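Local coordinates for 3-hexulose-6-phosphate synthase (Mycobacterium gastri, PDB 3AJX), which is an enzyme with a closed eight-stranded beta/alpha (TIM) barrel fold, modelled here with a magnesium ion, at residues Asp27-Thr33 and Ile55-Lys61; Met1-Ala6 and Ala180-Gly186; Ile44-Lys48 and Ala73-Asp79; Asp79-Gly85 and Lys104-Leu110. The protein carries 1 engineered substitution. All blocks are in the same frame, centred on the assembly; numbering follows the deposited sequence.

Contact 1: Asp27-Thr33 and Ile55-Lys61; sequences DIIELGT and IVFADMK. With MG (magnesium ion), chain F.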
loop_
_atom_site.group_PDB
_atom_site.type_symbol
_atom_site.label_atom_id
_atom_site.label_comp_id
_atom_site.label_asym_id
_atom_site.label_seq_id
_atom_site.Cartn_x
_atom_site.Cartn_y
_atom_site.Cartn_z
ATOM N N ASP A 27 19.720 -9.672 -10.597
ATOM C CA ASP A 27 19.324 -10.935 -9.987
ATOM C C ASP A 27 17.835 -10.911 -9.668
ATOM O O ASP A 27 17.148 -11.930 -9.751
ATOM C CB ASP A 27 20.097 -11.145 -8.686
ATOM C CG ASP A 27 21.590 -11.109 -8.888
ATOM O OD1 ASP A 27 22.131 -12.085 -9.444
ATOM O OD2 ASP A 27 22.219 -10.102 -8.503
ATOM N N ILE A 28 17.344 -9.727 -9.316
ATOM C CA ILE A 28 15.951 -9.553 -8.941
ATOM C C ILE A 28 15.292 -8.449 -9.748
ATOM O O ILE A 28 15.864 -7.372 -9.923
ATOM C CB ILE A 28 15.848 -9.197 -7.435
ATOM C CG1 ILE A 28 16.482 -10.313 -6.604
ATOM C CG2 ILE A 28 14.392 -8.973 -7.031
ATOM C CD1 ILE A 28 16.572 -9.994 -5.131
ATOM N N ILE A 29 14.095 -8.732 -10.254
ATOM C CA ILE A 29 13.327 -7.749 -11.008
ATOM C C ILE A 29 12.127 -7.370 -10.150
ATOM O O ILE A 29 11.255 -8.199 -9.881
ATOM C CB ILE A 29 12.806 -8.319 -12.340
ATOM C CG1 ILE A 29 13.985 -8.687 -13.238
ATOM C CG2 ILE A 29 11.930 -7.286 -13.038
ATOM C CD1 ILE A 29 13.579 -9.444 -14.487
ATOM N N GLU A 30 12.101 -6.117 -9.712
ATOM C CA GLU A 30 11.014 -5.621 -8.878
ATOM C C GLU A 30 9.960 -4.855 -9.661
ATOM O O GLU A 30 10.286 -4.003 -10.487
ATOM C CB GLU A 30 11.560 -4.690 -7.792
ATOM C CG GLU A 30 10.474 -3.921 -7.046
ATOM C CD GLU A 30 11.022 -2.754 -6.248
ATOM O OE1 GLU A 30 12.146 -2.871 -5.721
ATOM O OE2 GLU A 30 10.322 -1.720 -6.145
ATOM N N LEU A 31 8.697 -5.175 -9.392
ATOM C CA LEU A 31 7.573 -4.474 -10.002
ATOM C C LEU A 31 7.157 -3.515 -8.890
ATOM O O LEU A 31 6.670 -3.941 -7.840
ATOM C CB LEU A 31 6.423 -5.434 -10.332
ATOM C CG LEU A 31 6.635 -6.519 -11.399
ATOM C CD1 LEU A 31 7.179 -5.884 -12.671
ATOM C CD2 LEU A 31 7.592 -7.571 -10.887
ATOM N N GLY A 32 7.373 -2.227 -9.120
ATOM C CA GLY A 32 7.060 -1.226 -8.117
ATOM C C GLY A 32 5.612 -1.124 -7.693
ATOM O O GLY A 32 4.704 -1.576 -8.389
ATOM N N THR A 33 5.401 -0.510 -6.535
ATOM C CA THR A 33 4.062 -0.342 -5.998
ATOM C C THR A 33 3.148 0.433 -6.952
ATOM O O THR A 33 2.013 0.028 -7.190
ATOM C CB THR A 33 4.119 0.356 -4.629
ATOM O OG1 THR A 33 5.050 -0.339 -3.787
ATOM C CG2 THR A 33 2.752 0.340 -3.970
ATOM N N ILE A 55 14.375 -13.769 -10.320
ATOM C CA ILE A 55 13.562 -13.625 -9.119
ATOM C C ILE A 55 12.663 -12.412 -9.319
ATOM O O ILE A 55 13.152 -11.303 -9.538
ATOM C CB ILE A 55 14.444 -13.406 -7.874
ATOM C CG1 ILE A 55 15.262 -14.668 -7.597
ATOM C CG2 ILE A 55 13.578 -13.042 -6.670
ATOM C CD1 ILE A 55 16.305 -14.507 -6.513
ATOM N N VAL A 56 11.353 -12.628 -9.256
ATOM C CA VAL A 56 10.389 -11.546 -9.431
ATOM C C VAL A 56 9.889 -11.076 -8.067
ATOM O O VAL A 56 9.359 -11.854 -7.277
ATOM C CB VAL A 56 9.216 -11.995 -10.321
ATOM C CG1 VAL A 56 8.147 -10.916 -10.366
ATOM C CG2 VAL A 56 9.731 -12.264 -11.737
ATOM N N PHE A 57 10.076 -9.784 -7.821
ATOM C CA PHE A 57 9.744 -9.116 -6.564
ATOM C C PHE A 57 8.510 -8.221 -6.757
ATOM O O PHE A 57 8.547 -7.272 -7.536
ATOM C CB PHE A 57 10.989 -8.297 -6.193
ATOM C CG PHE A 57 10.918 -7.563 -4.888
ATOM C CD1 PHE A 57 11.732 -7.951 -3.826
ATOM C CD2 PHE A 57 10.173 -6.395 -4.768
ATOM C CE1 PHE A 57 11.820 -7.180 -2.668
ATOM C CE2 PHE A 57 10.254 -5.618 -3.617
ATOM C CZ PHE A 57 11.085 -6.013 -2.565
ATOM N N ALA A 58 7.415 -8.538 -6.067
ATOM C CA ALA A 58 6.191 -7.737 -6.171
ATOM C C ALA A 58 6.122 -6.805 -4.964
ATOM O O ALA A 58 5.924 -7.263 -3.836
ATOM C CB ALA A 58 4.958 -8.649 -6.216
ATOM N N ASP A 59 6.298 -5.507 -5.206
ATOM C CA ASP A 59 6.288 -4.511 -4.136
ATOM C C ASP A 59 4.865 -4.127 -3.742
ATOM O O ASP A 59 4.413 -3.001 -3.981
ATOM C CB ASP A 59 7.058 -3.262 -4.577
ATOM C CG ASP A 59 7.615 -2.474 -3.405
ATOM O OD1 ASP A 59 7.250 -2.773 -2.250
ATOM O OD2 ASP A 59 8.421 -1.549 -3.642
ATOM N N MET A 60 4.165 -5.072 -3.123
ATOM C CA MET A 60 2.787 -4.865 -2.692
ATOM C C MET A 60 2.661 -3.847 -1.562
ATOM O O MET A 60 1.675 -3.114 -1.488
ATOM C CB MET A 60 2.191 -6.198 -2.223
ATOM C CG MET A 60 2.122 -7.287 -3.278
ATOM S SD MET A 60 0.866 -6.967 -4.538
ATOM C CE MET A 60 -0.625 -7.596 -3.731
ATOM N N LYS A 61 3.673 -3.800 -0.695
ATOM C CA LYS A 61 3.662 -2.911 0.466
ATOM C C LYS A 61 2.366 -3.133 1.239
ATOM O O LYS A 61 1.687 -2.190 1.646
ATOM C CB LYS A 61 3.793 -1.438 0.054
ATOM C CG LYS A 61 5.221 -1.014 -0.272
ATOM C CD LYS A 61 5.327 0.496 -0.428
ATOM C CE LYS A 61 6.756 0.932 -0.722
ATOM N NZ LYS A 61 7.254 0.376 -2.012
HETATM MG MG MG F . 10.375 -0.803 -3.558
HETATM O O HOH W 1 11.921 -1.114 -3.780
HETATM O O HOH W 2 8.104 0.522 -5.629
HETATM O O HOH W 3 10.033 0.663 -2.197
HETATM O O HOH W 4 10.315 -2.002 -1.776
#
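Ile28 to Leu31 pair in parallel with Ile55 to Ala58, the axes of the two strands 4.6 Å apart at their closest and 25° from parallel. Backbone bonds alternate between the strands: Ile29 N gives to Ile55 O, Phe57 N to Ile29 O, Leu31 N to Phe57 O and Asp59 N to Leu31 O. Ile28, Glu30, Ile55 and Phe57 point to one face of the sheet. There CG2 of Ile28 rests on CB of Phe57, while the Glu30 chain runs beside the ring in the same direction, its CG 3.4 Å from Phe57 CD2. The opposite face carries Leu31 CD2 and Val56 CG1 in a tight pair. Glu30 CG is anti to the backbone N (chi1 169°) and the chain stays extended, which carries the carboxylate to the magnesium ion. Asp59 OD2 binds the metal at 2.1 Å, whereas Glu30 OE2 stands at a long 2.7 Å. The two carboxylates are nearly perpendicular, and their oxygens OE2 of Glu30 and OD2 of Asp59 come within 3.1 Å; the cation they share, together with the salt bridge from Lys61 NZ to Asp59 OD2 (2.8 Å), probably offsets their repulsion. The same ammonium donates to Thr33 OG1 at 2.9 Å, and that hydroxyl in turn donates to Asp59 O, so Thr33 links the lysine to the Asp59 carbonyl. Thr82 holds the other oxygen of Asp59, OD1. Acidic side chains at the C-terminal ends of neighbouring parallel strands, gathered round a metal, form the kind of site found in TIM barrels.

Contact 2: Met1-Ala6 and Ala180-Gly186; sequences MKLQVA and AEVAVAG. With SO4 (sulfate ion), chain G.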
loop_
_atom_site.group_PDB
_atom_site.type_symbol
_atom_site.label_atom_id
_atom_site.label_comp_id
_atom_site.label_asym_id
_atom_site.label_seq_id
_atom_site.Cartn_x
_atom_site.Cartn_y
_atom_site.Cartn_z
ATOM N N MET A 1 26.749 -9.919 -2.850
ATOM C CA MET A 1 25.566 -9.012 -2.892
ATOM C C MET A 1 24.892 -9.053 -4.255
ATOM O O MET A 1 25.556 -9.033 -5.291
ATOM C CB MET A 1 25.991 -7.578 -2.573
ATOM C CG MET A 1 24.848 -6.566 -2.584
ATOM S SD MET A 1 25.360 -4.941 -1.992
ATOM C CE MET A 1 26.156 -4.277 -3.474
ATOM N N LYS A 2 23.566 -9.108 -4.247
ATOM C CA LYS A 2 22.791 -9.153 -5.478
ATOM C C LYS A 2 22.330 -7.760 -5.891
ATOM O O LYS A 2 22.354 -6.821 -5.093
ATOM C CB LYS A 2 21.571 -10.052 -5.290
ATOM C CG LYS A 2 21.910 -11.482 -4.927
ATOM C CD LYS A 2 20.648 -12.297 -4.726
ATOM C CE LYS A 2 20.975 -13.737 -4.364
ATOM N NZ LYS A 2 19.735 -14.545 -4.201
ATOM N N LEU A 3 21.916 -7.636 -7.149
ATOM C CA LEU A 3 21.435 -6.366 -7.671
ATOM C C LEU A 3 19.969 -6.501 -8.044
ATOM O O LEU A 3 19.578 -7.440 -8.740
ATOM C CB LEU A 3 22.240 -5.946 -8.905
ATOM C CG LEU A 3 21.806 -4.642 -9.586
ATOM C CD1 LEU A 3 21.987 -3.464 -8.634
ATOM C CD2 LEU A 3 22.636 -4.437 -10.844
ATOM N N GLN A 4 19.164 -5.554 -7.573
ATOM C CA GLN A 4 17.732 -5.547 -7.841
ATOM C C GLN A 4 17.309 -4.268 -8.559
ATOM O O GLN A 4 17.677 -3.166 -8.144
ATOM C CB GLN A 4 16.962 -5.676 -6.515
ATOM C CG GLN A 4 15.468 -5.343 -6.585
ATOM C CD GLN A 4 14.741 -5.656 -5.286
ATOM O OE1 GLN A 4 13.666 -5.120 -5.017
ATOM N NE2 GLN A 4 15.322 -6.538 -4.482
ATOM N N VAL A 5 16.546 -4.410 -9.641
ATOM C CA VAL A 5 16.056 -3.238 -10.357
ATOM C C VAL A 5 14.623 -2.944 -9.917
ATOM O O VAL A 5 13.752 -3.812 -9.972
ATOM C CB VAL A 5 16.092 -3.431 -11.903
ATOM C CG1 VAL A 5 15.306 -4.668 -12.312
ATOM C CG2 VAL A 5 15.520 -2.192 -12.587
ATOM N N ALA A 6 14.394 -1.724 -9.446
ATOM C CA ALA A 6 13.062 -1.325 -9.009
ATOM C C ALA A 6 12.356 -0.651 -10.176
ATOM O O ALA A 6 12.630 0.511 -10.491
ATOM C CB ALA A 6 13.160 -0.367 -7.823
ATOM N N ALA A 180 24.941 -5.507 3.034
ATOM C CA ALA A 180 23.670 -5.716 2.348
ATOM C C ALA A 180 23.688 -6.967 1.477
ATOM O O ALA A 180 24.683 -7.266 0.820
ATOM C CB ALA A 180 23.333 -4.502 1.493
ATOM N N GLU A 181 22.575 -7.694 1.480
ATOM C CA GLU A 181 22.431 -8.907 0.684
ATOM C C GLU A 181 22.000 -8.508 -0.723
ATOM O O GLU A 181 22.295 -9.200 -1.701
ATOM C CB GLU A 181 21.367 -9.815 1.308
ATOM C CG GLU A 181 21.107 -11.117 0.567
ATOM C CD GLU A 181 22.322 -12.027 0.526
ATOM O OE1 GLU A 181 23.250 -11.832 1.343
ATOM O OE2 GLU A 181 22.344 -12.951 -0.316
ATOM N N VAL A 182 21.301 -7.379 -0.807
ATOM C CA VAL A 182 20.795 -6.864 -2.073
ATOM C C VAL A 182 20.903 -5.346 -2.147
ATOM O O VAL A 182 20.609 -4.646 -1.180
ATOM C CB VAL A 182 19.295 -7.227 -2.258
ATOM C CG1 VAL A 182 18.797 -6.716 -3.607
ATOM C CG2 VAL A 182 19.096 -8.735 -2.146
ATOM N N ALA A 183 21.342 -4.844 -3.297
ATOM C CA ALA A 183 21.419 -3.411 -3.529
ATOM C C ALA A 183 20.297 -3.152 -4.532
ATOM O O ALA A 183 20.251 -3.783 -5.588
ATOM C CB ALA A 183 22.769 -3.031 -4.134
ATOM N N VAL A 184 19.382 -2.249 -4.189
ATOM C CA VAL A 184 18.260 -1.927 -5.066
ATOM C C VAL A 184 18.528 -0.632 -5.819
ATOM O O VAL A 184 18.940 0.363 -5.227
ATOM C CB VAL A 184 16.946 -1.746 -4.269
ATOM C CG1 VAL A 184 15.793 -1.445 -5.220
ATOM C CG2 VAL A 184 16.655 -2.997 -3.462
ATOM N N ALA A 185 18.296 -0.652 -7.124
ATOM C CA ALA A 185 18.494 0.537 -7.940
ATOM C C ALA A 185 17.228 0.809 -8.747
ATOM O O ALA A 185 16.751 -0.056 -9.484
ATOM C CB ALA A 185 19.687 0.343 -8.874
ATOM N N GLY A 186 16.682 2.010 -8.590
ATOM C CA GLY A 186 15.481 2.392 -9.314
ATOM C C GLY A 186 15.758 3.480 -10.335
ATOM O O GLY A 186 16.015 3.187 -11.502
HETATM S S SO4 G . 15.435 4.198 -6.044
HETATM O O1 SO4 G . 15.030 5.255 -6.995
HETATM O O2 SO4 G . 15.248 4.660 -4.655
HETATM O O3 SO4 G . 16.857 3.868 -6.258
HETATM O O4 SO4 G . 14.613 2.996 -6.279
HETATM O O HOH W 5 25.695 -11.015 -0.173
#
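Met1 reaches across the strand pair and sets its CE 3.7 Å from Ala183 CB, with CG and SD close to Ala180 O. Its CG is anti to the backbone N and the chain bends only at the last torsion (chi3 80°), which turns the methyl towards Ala183. On the opposite face, Gln4 runs alongside Val184, pointing the same way, and Gln4 CB meets Val182 CG1 at 3.6 Å. Ala6 CB closes this row against Val184 CG1. Between the two faces the backbones alternate as donor and acceptor, from Lys2 N to Glu181 O (2.8 Å) as far as Ala6 N to Ala185 O. This parallel pairing of the first strand with the eighth, 174 residues apart in sequence at the closest ends, closes the TIM barrel. A water bridges Met1 N and Glu181 OE1 at the partly exposed beginning of the pair. At the far end Gly186, the N-cap of the next helix, gives its N-H to sulfate O3 at 3.0 Å; this ion, itself probably from the crystallisation liquor, is also hydrogen-bonded by Gly166 N, Gly187 N and Gln140 NE2. Farther out, Asp27 accepts from Leu3 N, and helix 172-177 packs on Met1 and Ala183.

Contact 3: Ile44-Lys48 and Ala73-Asp79; sequences ITAVK and AFKAGAD
Helix 42-50 meets the end of helix 66-75 and the turn that follows it, the backbones coming nearest at Thr45 and Gly77, whose CA atoms are 5.2 Å apart. Gly77, the first residue to leave helical angles, has a positive phi (119°) in a Schellman motif, with Gly77 N bonded to Phe74 O and Ala78 N to Ala73 O. Ala76 O faces helix 42-50, where Thr45 OG1 donates to it at 2.7 Å, in the carbonyl plane and on a lone pair. With OG1 anti to its own carbonyl carbon (chi1 -52°), the threonine hydroxyl is directed at this turn. Ile44 lays its CG2 branch against the same turn, 3.5 Å from Ala78 N and 4.0 Å from Ala78 CB, and its CD1 reaches Ala73 CB more loosely. One helical turn beyond Ile44, Lys48 passes its CG and CD over Gly77 O, with CG at 3.5 Å. A bend at chi2 (62°) in an otherwise extended chain brings NZ to Asp79 OD1 for a salt bridge of 2.8 Å; the ammonium meets the syn lone pair of that oxygen, and the two side chains cross at about a right angle. Lys48 NZ also gives to the backbone carbonyls of Pro52 and Lys54, while Asp79 OD1 accepts from Val56 N as well. Three acceptors thus surround one ammonium, and one carboxylate oxygen serves two donors, so this one ammonium ties helix 42-50 both to the loop before strand 55-62 and, through Asp79, to the residue before strand 80-84.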
loop_
_atom_site.group_PDB
_atom_site.type_symbol
_atom_site.label_atom_id
_atom_site.label_comp_id
_atom_site.label_asym_id
_atom_site.label_seq_id
_atom_site.Cartn_x
_atom_site.Cartn_y
_atom_site.Cartn_z
ATOM N N ILE A 44 2.821 -8.621 -12.989
ATOM C CA ILE A 44 3.704 -9.578 -12.331
ATOM C C ILE A 44 3.800 -10.836 -13.188
ATOM O O ILE A 44 4.886 -11.357 -13.442
ATOM C CB ILE A 44 3.153 -9.997 -10.945
ATOM C CG1 ILE A 44 3.138 -8.796 -10.001
ATOM C CG2 ILE A 44 4.003 -11.127 -10.357
ATOM C CD1 ILE A 44 2.412 -9.076 -8.697
ATOM N N THR A 45 2.646 -11.315 -13.631
ATOM C CA THR A 45 2.577 -12.518 -14.444
ATOM C C THR A 45 3.318 -12.357 -15.762
ATOM O O THR A 45 4.034 -13.259 -16.194
ATOM C CB THR A 45 1.115 -12.885 -14.729
ATOM O OG1 THR A 45 0.396 -12.940 -13.491
ATOM C CG2 THR A 45 1.029 -14.239 -15.420
ATOM N N ALA A 46 3.153 -11.198 -16.389
ATOM C CA ALA A 46 3.805 -10.923 -17.666
ATOM C C ALA A 46 5.326 -10.900 -17.546
ATOM O O ALA A 46 6.032 -11.461 -18.383
ATOM C CB ALA A 46 3.306 -9.597 -18.225
ATOM N N VAL A 47 5.829 -10.248 -16.504
ATOM C CA VAL A 47 7.267 -10.157 -16.303
ATOM C C VAL A 47 7.887 -11.507 -15.959
ATOM O O VAL A 47 8.968 -11.839 -16.449
ATOM C CB VAL A 47 7.610 -9.138 -15.195
ATOM C CG1 VAL A 47 9.107 -9.161 -14.903
ATOM C CG2 VAL A 47 7.184 -7.747 -15.633
ATOM N N LYS A 48 7.207 -12.292 -15.127
ATOM C CA LYS A 48 7.732 -13.603 -14.750
ATOM C C LYS A 48 7.762 -14.513 -15.976
ATOM O O LYS A 48 8.685 -15.307 -16.147
ATOM C CB LYS A 48 6.872 -14.236 -13.650
ATOM C CG LYS A 48 7.400 -15.582 -13.136
ATOM C CD LYS A 48 8.779 -15.441 -12.492
ATOM C CE LYS A 48 9.299 -16.771 -11.969
ATOM N NZ LYS A 48 10.628 -16.627 -11.305
ATOM N N ALA A 73 -0.400 -12.416 -4.945
ATOM C CA ALA A 73 0.810 -11.982 -5.640
ATOM C C ALA A 73 1.678 -13.199 -5.982
ATOM O O ALA A 73 2.233 -13.291 -7.081
ATOM C CB ALA A 73 1.590 -10.994 -4.770
ATOM N N PHE A 74 1.798 -14.132 -5.041
ATOM C CA PHE A 74 2.580 -15.345 -5.270
ATOM C C PHE A 74 1.956 -16.160 -6.397
ATOM O O PHE A 74 2.657 -16.652 -7.284
ATOM C CB PHE A 74 2.633 -16.201 -3.997
ATOM C CG PHE A 74 3.555 -15.665 -2.932
ATOM C CD1 PHE A 74 3.200 -15.748 -1.589
ATOM C CD2 PHE A 74 4.782 -15.103 -3.267
ATOM C CE1 PHE A 74 4.051 -15.279 -0.595
ATOM C CE2 PHE A 74 5.646 -14.631 -2.274
ATOM C CZ PHE A 74 5.278 -14.721 -0.936
ATOM N N LYS A 75 0.635 -16.297 -6.362
ATOM C CA LYS A 75 -0.070 -17.060 -7.382
ATOM C C LYS A 75 0.051 -16.410 -8.753
ATOM O O LYS A 75 -0.015 -17.091 -9.778
ATOM C CB LYS A 75 -1.542 -17.222 -6.994
ATOM C CG LYS A 75 -1.742 -18.226 -5.864
ATOM C CD LYS A 75 -3.207 -18.460 -5.537
ATOM C CE LYS A 75 -3.348 -19.620 -4.556
ATOM N NZ LYS A 75 -4.768 -20.018 -4.343
ATOM N N ALA A 76 0.246 -15.094 -8.764
ATOM C CA ALA A 76 0.387 -14.353 -10.011
ATOM C C ALA A 76 1.800 -14.481 -10.583
ATOM O O ALA A 76 2.076 -13.987 -11.675
ATOM C CB ALA A 76 0.042 -12.882 -9.791
ATOM N N GLY A 77 2.696 -15.128 -9.838
ATOM C CA GLY A 77 4.051 -15.320 -10.327
ATOM C C GLY A 77 5.181 -14.704 -9.524
ATOM O O GLY A 77 6.353 -14.892 -9.857
ATOM N N ALA A 78 4.852 -13.965 -8.473
ATOM C CA ALA A 78 5.889 -13.351 -7.659
ATOM C C ALA A 78 6.640 -14.405 -6.856
ATOM O O ALA A 78 6.062 -15.403 -6.424
ATOM C CB ALA A 78 5.278 -12.321 -6.716
ATOM N N ASP A 79 7.938 -14.177 -6.669
ATOM C CA ASP A 79 8.779 -15.072 -5.888
ATOM C C ASP A 79 8.954 -14.452 -4.510
ATOM O O ASP A 79 9.173 -15.150 -3.523
ATOM C CB ASP A 79 10.144 -15.235 -6.553
ATOM C CG ASP A 79 10.051 -15.919 -7.901
ATOM O OD1 ASP A 79 10.394 -15.277 -8.918
ATOM O OD2 ASP A 79 9.624 -17.095 -7.931
#

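Contact 4: Asp79-Gly85 and Lys104-Leu110; sequences DLVTVLG and KGVVVDL
Strands 80-84 and 105-109 are the two parallel strands of a beta-alpha-beta unit of the barrel, connected through helix 89-102. Their axes approach to 4.5 Å and their directions differ by 36°. Six backbone bonds join them, starting with Gly105 N to Asp79 O and ending with Gly85 N to Asp109 O; Val107 N to Val81 O, at 2.8 Å, is the straightest of the six, at 174°. Towards the surrounding helices, Val83 CG2 packs on Val106 CG1 at 3.9 Å and Val81 CG2 on Val106 CG2, while helix 89-102 covers Val83 and Val106. On the barrel's inner face Leu80 lays CD2 over the peptide of side-chain-free Gly105, 3.6 Å from Gly105 O, and Thr82 CG2 approaches Val107 CB. A chi1 of 57° turns the Thr82 hydroxyl to the preceding strand, where Lys61 N donates to it. Near the strand ends Val108 CG1 presses on Gly85 CA at 3.4 Å, a tight fit. At the other end the extended Lys104 chain crosses Asp79 at a slant, with its CB 3.4 Å from Asp79 O. Its NZ stops 4.5 Å from Asp79 OD2, too far for a salt bridge, and a water bridges the two; the ammonium also gives to Ala78 O. Asp109 OD1 accepts from Ile111 N, and OD2 from His134 ND1. The polar groups of Thr82 and Asp109 are thus bonded inside the barrel, Thr82 probably helping, from the second shell, to position the metal-binding Asp59, whereas the water-linked Lys104 and Asp79 probably gain a modest attraction from their opposite charges.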
loop_
_atom_site.group_PDB
_atom_site.type_symbol
_atom_site.label_atom_id
_atom_site.label_comp_id
_atom_site.label_asym_id
_atom_site.label_seq_id
_atom_site.Cartn_x
_atom_site.Cartn_y
_atom_site.Cartn_z
ATOM N N ASP A 79 7.938 -14.177 -6.669
ATOM C CA ASP A 79 8.779 -15.072 -5.888
ATOM C C ASP A 79 8.954 -14.452 -4.510
ATOM O O ASP A 79 9.173 -15.150 -3.523
ATOM C CB ASP A 79 10.144 -15.235 -6.553
ATOM C CG ASP A 79 10.051 -15.919 -7.901
ATOM O OD1 ASP A 79 10.394 -15.277 -8.918
ATOM O OD2 ASP A 79 9.624 -17.095 -7.931
ATOM N N LEU A 80 8.852 -13.128 -4.465
ATOM C CA LEU A 80 8.985 -12.372 -3.227
ATOM C C LEU A 80 7.924 -11.278 -3.207
ATOM O O LEU A 80 7.592 -10.711 -4.248
ATOM C CB LEU A 80 10.370 -11.719 -3.142
ATOM C CG LEU A 80 11.599 -12.632 -3.073
ATOM C CD1 LEU A 80 12.863 -11.795 -3.257
ATOM C CD2 LEU A 80 11.620 -13.368 -1.745
ATOM N N VAL A 81 7.397 -10.986 -2.022
ATOM C CA VAL A 81 6.389 -9.947 -1.869
ATOM C C VAL A 81 6.744 -9.104 -0.655
ATOM O O VAL A 81 7.323 -9.610 0.306
ATOM C CB VAL A 81 4.980 -10.543 -1.654
ATOM C CG1 VAL A 81 4.594 -11.412 -2.839
ATOM C CG2 VAL A 81 4.945 -11.342 -0.366
ATOM N N THR A 82 6.411 -7.819 -0.706
ATOM C CA THR A 82 6.696 -6.939 0.418
ATOM C C THR A 82 5.473 -6.668 1.267
ATOM O O THR A 82 4.353 -6.562 0.762
ATOM C CB THR A 82 7.254 -5.561 -0.018
ATOM O OG1 THR A 82 6.339 -4.913 -0.908
ATOM C CG2 THR A 82 8.592 -5.722 -0.687
ATOM N N VAL A 83 5.715 -6.567 2.569
ATOM C CA VAL A 83 4.698 -6.247 3.559
ATOM C C VAL A 83 5.362 -5.120 4.336
ATOM O O VAL A 83 6.567 -5.169 4.580
ATOM C CB VAL A 83 4.435 -7.423 4.520
ATOM C CG1 VAL A 83 3.423 -7.009 5.590
ATOM C CG2 VAL A 83 3.932 -8.623 3.746
ATOM N N LEU A 84 4.597 -4.098 4.702
ATOM C CA LEU A 84 5.156 -2.970 5.444
ATOM C C LEU A 84 5.504 -3.332 6.882
ATOM O O LEU A 84 4.761 -4.047 7.550
ATOM C CB LEU A 84 4.172 -1.797 5.461
ATOM C CG LEU A 84 3.911 -1.113 4.123
ATOM C CD1 LEU A 84 2.871 -0.006 4.298
ATOM C CD2 LEU A 84 5.219 -0.542 3.587
ATOM N N GLY A 85 6.644 -2.834 7.353
ATOM C CA GLY A 85 7.039 -3.094 8.725
ATOM C C GLY A 85 6.061 -2.440 9.688
ATOM O O GLY A 85 5.985 -2.810 10.859
ATOM N N LYS A 104 8.057 -19.719 -1.006
ATOM C CA LYS A 104 8.523 -18.433 -1.502
ATOM C C LYS A 104 8.864 -17.553 -0.307
ATOM O O LYS A 104 9.038 -18.065 0.799
ATOM C CB LYS A 104 7.457 -17.802 -2.404
ATOM C CG LYS A 104 7.370 -18.514 -3.761
ATOM C CD LYS A 104 6.292 -17.954 -4.674
ATOM C CE LYS A 104 6.374 -18.602 -6.058
ATOM N NZ LYS A 104 5.315 -18.120 -6.994
ATOM N N GLY A 105 8.972 -16.243 -0.499
ATOM C CA GLY A 105 9.344 -15.428 0.638
ATOM C C GLY A 105 8.782 -14.033 0.777
ATOM O O GLY A 105 8.352 -13.405 -0.187
ATOM N N VAL A 106 8.804 -13.554 2.014
ATOM C CA VAL A 106 8.324 -12.228 2.338
ATOM C C VAL A 106 9.480 -11.309 2.683
ATOM O O VAL A 106 10.407 -11.690 3.403
ATOM C CB VAL A 106 7.367 -12.252 3.554
ATOM C CG1 VAL A 106 7.081 -10.831 4.017
ATOM C CG2 VAL A 106 6.074 -12.950 3.185
ATOM N N VAL A 107 9.418 -10.096 2.150
ATOM C CA VAL A 107 10.414 -9.082 2.430
ATOM C C VAL A 107 9.651 -7.995 3.165
ATOM O O VAL A 107 8.624 -7.522 2.687
ATOM C CB VAL A 107 11.007 -8.498 1.135
ATOM C CG1 VAL A 107 11.910 -7.296 1.461
ATOM C CG2 VAL A 107 11.791 -9.575 0.407
ATOM N N VAL A 108 10.120 -7.615 4.345
ATOM C CA VAL A 108 9.433 -6.564 5.077
ATOM C C VAL A 108 10.090 -5.231 4.735
ATOM O O VAL A 108 11.285 -5.042 4.956
ATOM C CB VAL A 108 9.479 -6.819 6.599
ATOM C CG1 VAL A 108 8.860 -5.643 7.344
ATOM C CG2 VAL A 108 8.722 -8.105 6.926
ATOM N N ASP A 109 9.299 -4.328 4.162
ATOM C CA ASP A 109 9.774 -3.007 3.766
ATOM C C ASP A 109 9.692 -2.091 4.981
ATOM O O ASP A 109 8.600 -1.782 5.462
ATOM C CB ASP A 109 8.895 -2.464 2.634
ATOM C CG ASP A 109 9.459 -1.210 2.009
ATOM O OD1 ASP A 109 10.213 -0.495 2.696
ATOM O OD2 ASP A 109 9.139 -0.932 0.835
ATOM N N LEU A 110 10.846 -1.656 5.479
ATOM C CA LEU A 110 10.880 -0.805 6.663
ATOM C C LEU A 110 10.756 0.686 6.369
ATOM O O LEU A 110 11.076 1.523 7.215
ATOM C CB LEU A 110 12.157 -1.094 7.465
ATOM C CG LEU A 110 12.265 -2.546 7.958
ATOM C CD1 LEU A 110 13.601 -2.776 8.648
ATOM C CD2 LEU A 110 11.115 -2.858 8.917
HETATM O O HOH W 6 7.205 -17.536 -9.314
#

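How the contacts relate
Contacts 1, 2 and 4 lie on one parallel eight-stranded barrel, whereas contact 3 lies among the helices outside it. Contact 2 joins the first strand to the last and so closes the barrel; along the chain the other three fall within its loop. Strand 28-31 of contact 1 neighbours strand 2-7 of contact 2, and strand 55-62 neighbours strand 80-84 of contact 4, which places the magnesium site and its surroundings on adjacent strands. The centres of contacts 1 and 4 are about 9 Å apart, as are those of contacts 1 and 3, whose segments alternate in sequence. Contacts 3 and 4 share Asp79, which connects the helical layer to the barrel. Contacts 2 and 3 do not touch.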